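Local coordinates for protein N-hydroxyarylamine O-acetyltransferase (Bacillus cereus, PDB 4DMO) that acetylates arylamines from acetyl-CoA by means of a Cys-His-Glu catalytic triad, and probably also O-acetylates N-hydroxyarylamines, at residues 3-15 / 75-87. Residues are numbered along the deposited sequence; the frame is centred on the assembly and turned at random.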
loop_
_atom_site.group_PDB
_atom_site.type_symbol
_atom_site.label_atom_id
_atom_site.label_comp_id
_atom_site.label_asym_id
_atom_site.label_seq_id
_atom_site.Cartn_x
_atom_site.Cartn_y
_atom_site.Cartn_z
ATOM N N MET A 3 1.404 24.708 -5.064
ATOM C CA MET A 3 1.140 23.294 -5.492
ATOM C C MET A 3 2.226 22.749 -6.418
ATOM O O MET A 3 2.395 23.253 -7.528
ATOM C CB MET A 3 -0.202 23.220 -6.212
ATOM C CG MET A 3 -0.612 21.815 -6.621
ATOM S SD MET A 3 -2.320 21.707 -7.228
ATOM C CE MET A 3 -3.240 22.146 -5.756
ATOM N N THR A 4 2.963 21.721 -5.984
ATOM C CA THR A 4 4.013 21.143 -6.840
ATOM C C THR A 4 3.417 20.273 -7.939
ATOM O O THR A 4 2.229 19.997 -7.941
ATOM C CB THR A 4 5.026 20.282 -6.057
ATOM O OG1 THR A 4 4.395 19.071 -5.621
ATOM C CG2 THR A 4 5.576 21.047 -4.872
ATOM N N ASP A 5 4.255 19.858 -8.880
ATOM C CA ASP A 5 3.817 18.983 -9.958
ATOM C C ASP A 5 3.391 17.616 -9.379
ATOM O O ASP A 5 2.396 17.023 -9.808
ATOM C CB ASP A 5 4.943 18.815 -10.987
ATOM C CG ASP A 5 4.499 18.041 -12.225
ATOM O OD1 ASP A 5 5.236 17.108 -12.628
ATOM O OD2 ASP A 5 3.427 18.366 -12.795
ATOM N N PHE A 6 4.159 17.115 -8.413
ATOM C CA PHE A 6 3.814 15.864 -7.749
ATOM C C PHE A 6 2.385 15.914 -7.242
ATOM O O PHE A 6 1.606 15.013 -7.513
ATOM C CB PHE A 6 4.780 15.548 -6.603
ATOM C CG PHE A 6 4.747 14.100 -6.180
ATOM C CD1 PHE A 6 5.695 13.208 -6.655
ATOM C CD2 PHE A 6 3.746 13.625 -5.337
ATOM C CE1 PHE A 6 5.659 11.867 -6.283
ATOM C CE2 PHE A 6 3.705 12.281 -4.962
ATOM C CZ PHE A 6 4.652 11.411 -5.439
ATOM N N GLN A 7 2.041 16.977 -6.517
ATOM C CA GLN A 7 0.686 17.164 -5.989
ATOM C C GLN A 7 -0.380 17.185 -7.094
ATOM O O GLN A 7 -1.452 16.571 -6.975
ATOM C CB GLN A 7 0.616 18.471 -5.200
ATOM C CG GLN A 7 1.345 18.439 -3.866
ATOM C CD GLN A 7 1.120 19.709 -3.045
ATOM O OE1 GLN A 7 1.878 20.674 -3.162
ATOM N NE2 GLN A 7 0.073 19.709 -2.213
ATOM N N LYS A 8 -0.094 17.903 -8.172
ATOM C CA LYS A 8 -1.075 18.034 -9.241
ATOM C C LYS A 8 -1.339 16.675 -9.915
ATOM O O LYS A 8 -2.489 16.292 -10.123
ATOM C CB LYS A 8 -0.594 19.057 -10.274
ATOM C CG LYS A 8 -1.623 19.393 -11.325
ATOM C CD LYS A 8 -1.067 20.317 -12.414
ATOM C CE LYS A 8 -2.069 20.545 -13.565
ATOM N NZ LYS A 8 -1.445 21.270 -14.721
ATOM N N GLN A 9 -0.268 15.956 -10.236
ATOM C CA GLN A 9 -0.380 14.635 -10.848
ATOM C C GLN A 9 -1.064 13.653 -9.915
ATOM O O GLN A 9 -1.768 12.745 -10.361
ATOM C CB GLN A 9 0.990 14.123 -11.231
ATOM C CG GLN A 9 1.765 15.087 -12.100
ATOM C CD GLN A 9 1.965 14.557 -13.485
ATOM O OE1 GLN A 9 1.071 13.914 -14.060
ATOM N NE2 GLN A 9 3.149 14.810 -14.041
ATOM N N PHE A 10 -0.853 13.842 -8.616
ATOM C CA PHE A 10 -1.459 13.003 -7.603
ATOM C C PHE A 10 -2.970 13.206 -7.544
ATOM O O PHE A 10 -3.715 12.244 -7.588
ATOM C CB PHE A 10 -0.799 13.273 -6.248
ATOM C CG PHE A 10 -1.131 12.257 -5.191
ATOM C CD1 PHE A 10 -0.308 11.166 -4.964
ATOM C CD2 PHE A 10 -2.257 12.405 -4.408
ATOM C CE1 PHE A 10 -0.614 10.235 -3.984
ATOM C CE2 PHE A 10 -2.567 11.472 -3.432
ATOM C CZ PHE A 10 -1.746 10.377 -3.237
ATOM N N PHE A 11 -3.436 14.446 -7.434
ATOM C CA PHE A 11 -4.879 14.681 -7.444
ATOM C C PHE A 11 -5.471 14.107 -8.750
ATOM O O PHE A 11 -6.526 13.458 -8.752
ATOM C CB PHE A 11 -5.205 16.177 -7.348
ATOM C CG PHE A 11 -4.868 16.810 -6.010
ATOM C CD1 PHE A 11 -3.923 17.817 -5.929
ATOM C CD2 PHE A 11 -5.504 16.414 -4.848
ATOM C CE1 PHE A 11 -3.618 18.419 -4.706
ATOM C CE2 PHE A 11 -5.198 17.010 -3.642
ATOM C CZ PHE A 11 -4.244 18.008 -3.576
ATOM N N ALA A 12 -4.778 14.335 -9.859
ATOM C CA ALA A 12 -5.234 13.846 -11.154
ATOM C C ALA A 12 -5.371 12.315 -11.150
ATOM O O ALA A 12 -6.389 11.760 -11.589
ATOM C CB ALA A 12 -4.249 14.304 -12.270
ATOM N N ARG A 13 -4.336 11.641 -10.661
ATOM C CA ARG A 13 -4.344 10.185 -10.563
ATOM C C ARG A 13 -5.546 9.703 -9.738
ATOM O O ARG A 13 -6.240 8.750 -10.122
ATOM C CB ARG A 13 -3.017 9.691 -9.975
ATOM C CG ARG A 13 -2.889 8.183 -9.931
ATOM C CD ARG A 13 -2.784 7.582 -11.343
ATOM N NE ARG A 13 -2.336 6.208 -11.263
ATOM C CZ ARG A 13 -3.110 5.131 -11.235
ATOM N NH1 ARG A 13 -2.546 3.926 -11.129
ATOM N NH2 ARG A 13 -4.423 5.231 -11.297
ATOM N N LEU A 14 -5.817 10.375 -8.626
ATOM C CA LEU A 14 -6.898 9.941 -7.736
ATOM C C LEU A 14 -8.274 10.378 -8.181
ATOM O O LEU A 14 -9.282 9.946 -7.605
ATOM C CB LEU A 14 -6.657 10.437 -6.302
ATOM C CG LEU A 14 -5.886 9.488 -5.372
ATOM C CD1 LEU A 14 -4.598 9.011 -6.025
ATOM C CD2 LEU A 14 -5.586 10.167 -4.041
ATOM N N HIS A 15 -8.328 11.228 -9.206
ATOM C CA HIS A 15 -9.609 11.790 -9.674
ATOM C C HIS A 15 -10.366 12.540 -8.591
ATOM O O HIS A 15 -11.592 12.408 -8.464
ATOM C CB HIS A 15 -10.521 10.699 -10.229
ATOM C CG HIS A 15 -9.895 9.898 -11.323
ATOM N ND1 HIS A 15 -9.206 10.477 -12.368
ATOM C CD2 HIS A 15 -9.845 8.562 -11.537
ATOM C CE1 HIS A 15 -8.765 9.532 -13.179
ATOM N NE2 HIS A 15 -9.150 8.363 -12.701
ATOM N N ASN A 75 3.565 3.476 -0.383
ATOM C CA ASN A 75 3.678 4.298 0.807
ATOM C C ASN A 75 4.644 5.479 0.663
ATOM O O ASN A 75 4.334 6.590 1.119
ATOM C CB ASN A 75 3.969 3.440 2.042
ATOM C CG ASN A 75 2.748 2.730 2.514
ATOM O OD1 ASN A 75 1.657 3.274 2.459
ATOM N ND2 ASN A 75 2.903 1.480 2.929
ATOM N N PRO A 76 5.790 5.274 -0.010
ATOM C CA PRO A 76 6.605 6.466 -0.292
ATOM C C PRO A 76 5.908 7.441 -1.238
ATOM O O PRO A 76 6.064 8.647 -1.074
ATOM C CB PRO A 76 7.856 5.888 -0.929
ATOM C CG PRO A 76 7.964 4.506 -0.301
ATOM C CD PRO A 76 6.535 4.032 -0.249
ATOM N N THR A 77 5.123 6.945 -2.184
ATOM C CA THR A 77 4.341 7.841 -3.032
ATOM C C THR A 77 3.475 8.768 -2.188
ATOM O O THR A 77 3.408 9.957 -2.448
ATOM C CB THR A 77 3.414 7.070 -4.013
ATOM O OG1 THR A 77 4.204 6.283 -4.886
ATOM C CG2 THR A 77 2.575 8.018 -4.856
ATOM N N MET A 78 2.774 8.199 -1.204
ATOM C CA MET A 78 1.855 8.961 -0.365
ATOM C C MET A 78 2.678 9.885 0.537
ATOM O O MET A 78 2.411 11.072 0.669
ATOM C CB MET A 78 0.970 8.013 0.445
ATOM C CG MET A 78 0.138 8.684 1.544
ATOM S SD MET A 78 -1.080 9.886 0.949
ATOM C CE MET A 78 -2.350 8.802 0.341
ATOM N N TYR A 79 3.723 9.330 1.109
ATOM C CA TYR A 79 4.697 10.126 1.827
ATOM C C TYR A 79 5.065 11.429 1.079
ATOM O O TYR A 79 4.924 12.507 1.645
ATOM C CB TYR A 79 5.940 9.274 2.055
ATOM C CG TYR A 79 7.139 10.042 2.525
ATOM C CD1 TYR A 79 7.186 10.546 3.803
ATOM C CD2 TYR A 79 8.244 10.236 1.690
ATOM C CE1 TYR A 79 8.278 11.239 4.249
ATOM C CE2 TYR A 79 9.346 10.920 2.130
ATOM C CZ TYR A 79 9.352 11.420 3.420
ATOM O OH TYR A 79 10.423 12.112 3.891
ATOM N N TYR A 80 5.530 11.342 -0.175
ATOM C CA TYR A 80 5.909 12.548 -0.937
ATOM C C TYR A 80 4.750 13.504 -1.129
ATOM O O TYR A 80 4.910 14.715 -0.954
ATOM C CB TYR A 80 6.519 12.220 -2.313
ATOM C CG TYR A 80 7.844 11.495 -2.215
ATOM C CD1 TYR A 80 8.945 12.077 -1.614
ATOM C CD2 TYR A 80 7.968 10.203 -2.689
ATOM C CE1 TYR A 80 10.121 11.393 -1.516
ATOM C CE2 TYR A 80 9.121 9.523 -2.596
ATOM C CZ TYR A 80 10.204 10.109 -2.008
ATOM O OH TYR A 80 11.377 9.405 -1.922
ATOM N N PHE A 81 3.576 12.974 -1.432
ATOM C CA PHE A 81 2.412 13.822 -1.549
ATOM C C PHE A 81 2.154 14.555 -0.243
ATOM O O PHE A 81 1.857 15.760 -0.251
ATOM C CB PHE A 81 1.176 13.024 -1.871
ATOM C CG PHE A 81 -0.072 13.829 -1.802
ATOM C CD1 PHE A 81 -0.397 14.704 -2.814
ATOM C CD2 PHE A 81 -0.905 13.744 -0.709
ATOM C CE1 PHE A 81 -1.553 15.464 -2.748
ATOM C CE2 PHE A 81 -2.058 14.502 -0.637
ATOM C CZ PHE A 81 -2.379 15.357 -1.663
ATOM N N LEU A 82 2.254 13.823 0.869
ATOM C CA LEU A 82 1.936 14.388 2.194
ATOM C C LEU A 82 2.961 15.451 2.587
ATOM O O LEU A 82 2.605 16.481 3.144
ATOM C CB LEU A 82 1.860 13.290 3.272
ATOM C CG LEU A 82 0.654 12.351 3.137
ATOM C CD1 LEU A 82 0.676 11.249 4.179
ATOM C CD2 LEU A 82 -0.651 13.119 3.242
ATOM N N LYS A 83 4.225 15.198 2.260
ATOM C CA LYS A 83 5.320 16.128 2.513
ATOM C C LYS A 83 5.133 17.454 1.768
ATOM O O LYS A 83 5.249 18.519 2.374
ATOM C CB LYS A 83 6.629 15.465 2.089
ATOM C CG LYS A 83 7.898 15.968 2.736
ATOM C CD LYS A 83 8.972 14.920 2.484
ATOM C CE LYS A 83 10.400 15.443 2.594
ATOM N NZ LYS A 83 11.296 14.745 1.578
ATOM N N ASP A 84 4.870 17.395 0.453
ATOM C CA ASP A 84 4.599 18.610 -0.334
ATOM C C ASP A 84 3.356 19.348 0.147
ATOM O O ASP A 84 3.237 20.557 -0.029
ATOM C CB ASP A 84 4.424 18.301 -1.809
ATOM C CG ASP A 84 5.706 17.940 -2.473
ATOM O OD1 ASP A 84 6.757 18.009 -1.803
ATOM O OD2 ASP A 84 5.661 17.567 -3.661
ATOM N N SER A 85 2.429 18.610 0.742
ATOM C CA SER A 85 1.205 19.197 1.282
ATOM C C SER A 85 1.423 19.806 2.665
ATOM O O SER A 85 0.462 20.160 3.341
ATOM C CB SER A 85 0.085 18.156 1.358
ATOM O OG SER A 85 -0.218 17.637 0.075
ATOM N N GLY A 86 2.675 19.906 3.096
ATOM C CA GLY A 86 2.978 20.590 4.343
ATOM C C GLY A 86 2.902 19.736 5.606
ATOM O O GLY A 86 3.202 20.233 6.695
ATOM N N PHE A 87 2.500 18.470 5.493
ATOM C CA PHE A 87 2.453 17.582 6.664
ATOM C C PHE A 87 3.817 17.125 7.159
ATOM O O PHE A 87 4.739 16.923 6.375
ATOM C CB PHE A 87 1.664 16.336 6.357
ATOM C CG PHE A 87 0.231 16.581 6.163
ATOM C CD1 PHE A 87 -0.272 16.729 4.893
ATOM C CD2 PHE A 87 -0.621 16.643 7.239
ATOM C CE1 PHE A 87 -1.607 16.935 4.699
ATOM C CE2 PHE A 87 -1.951 16.855 7.052
ATOM C CZ PHE A 87 -2.446 17.001 5.769
#
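Phe81 and Phe10 carry the aromatic part of this contact. Their rings form an offset stack, with centroids 4.1 Å apart and planes at 17°. Phe81 CB also lies over the same face of Phe10, a CH-pi contact. Leu14 CD1 covers the opposite face of Phe10, away from the ring centre. The Phe81 ring turns its edge to the face of Phe11 in a T-shaped pair, and Phe81 CZ lies 3.8 Å from Phe11 CZ. CG of Phe81 is anti to the backbone N (chi1 171°), which sends the ring across to helix 5-14 as a knob among Phe6, Gln7, Phe10 and Phe11.

Phe6 is the reciprocal knob, seated among Thr77, Tyr80, Phe81 and Asp84. Tyr80 CB sits over one face of the ring, 3.7 Å from Phe6 CZ. The ring edge meets the backbone of helix 71-84, with Phe6 CE2 3.4 Å from Thr77 O. At the Phe10 edge lie Thr77 CG2 and the methyl CE of Met78, whose sulfur makes an oblique Met-aromatic contact with the ring.

This knobs-into-holes packing joins the N-terminal helix 5-14 to helix 71-84 in the helical part of the arylamine N-acetyltransferase fold. The axes of 5-14 and 75-84 cross at -121° and come within 9.3 Å. Helix 55-64 packs on Phe6 and Tyr80, and helix 27-37 on Phe10.

The polar contacts gather at the start of helix 5-14. Thr4 OG1 donates to Asp84 OD2 at 2.8 Å, meeting it from above the carboxylate plane. Lys55 forms a salt bridge with the same oxygen. Thr4 OG1 also accepts from Gln7 N, while Gln7 OE1 accepts from Thr4 N, completing a capping box. The Gln7 side chain, extended beyond CG, passes obliquely over Asp84, with Gln7 CG 3.7 Å from Asp84 CB.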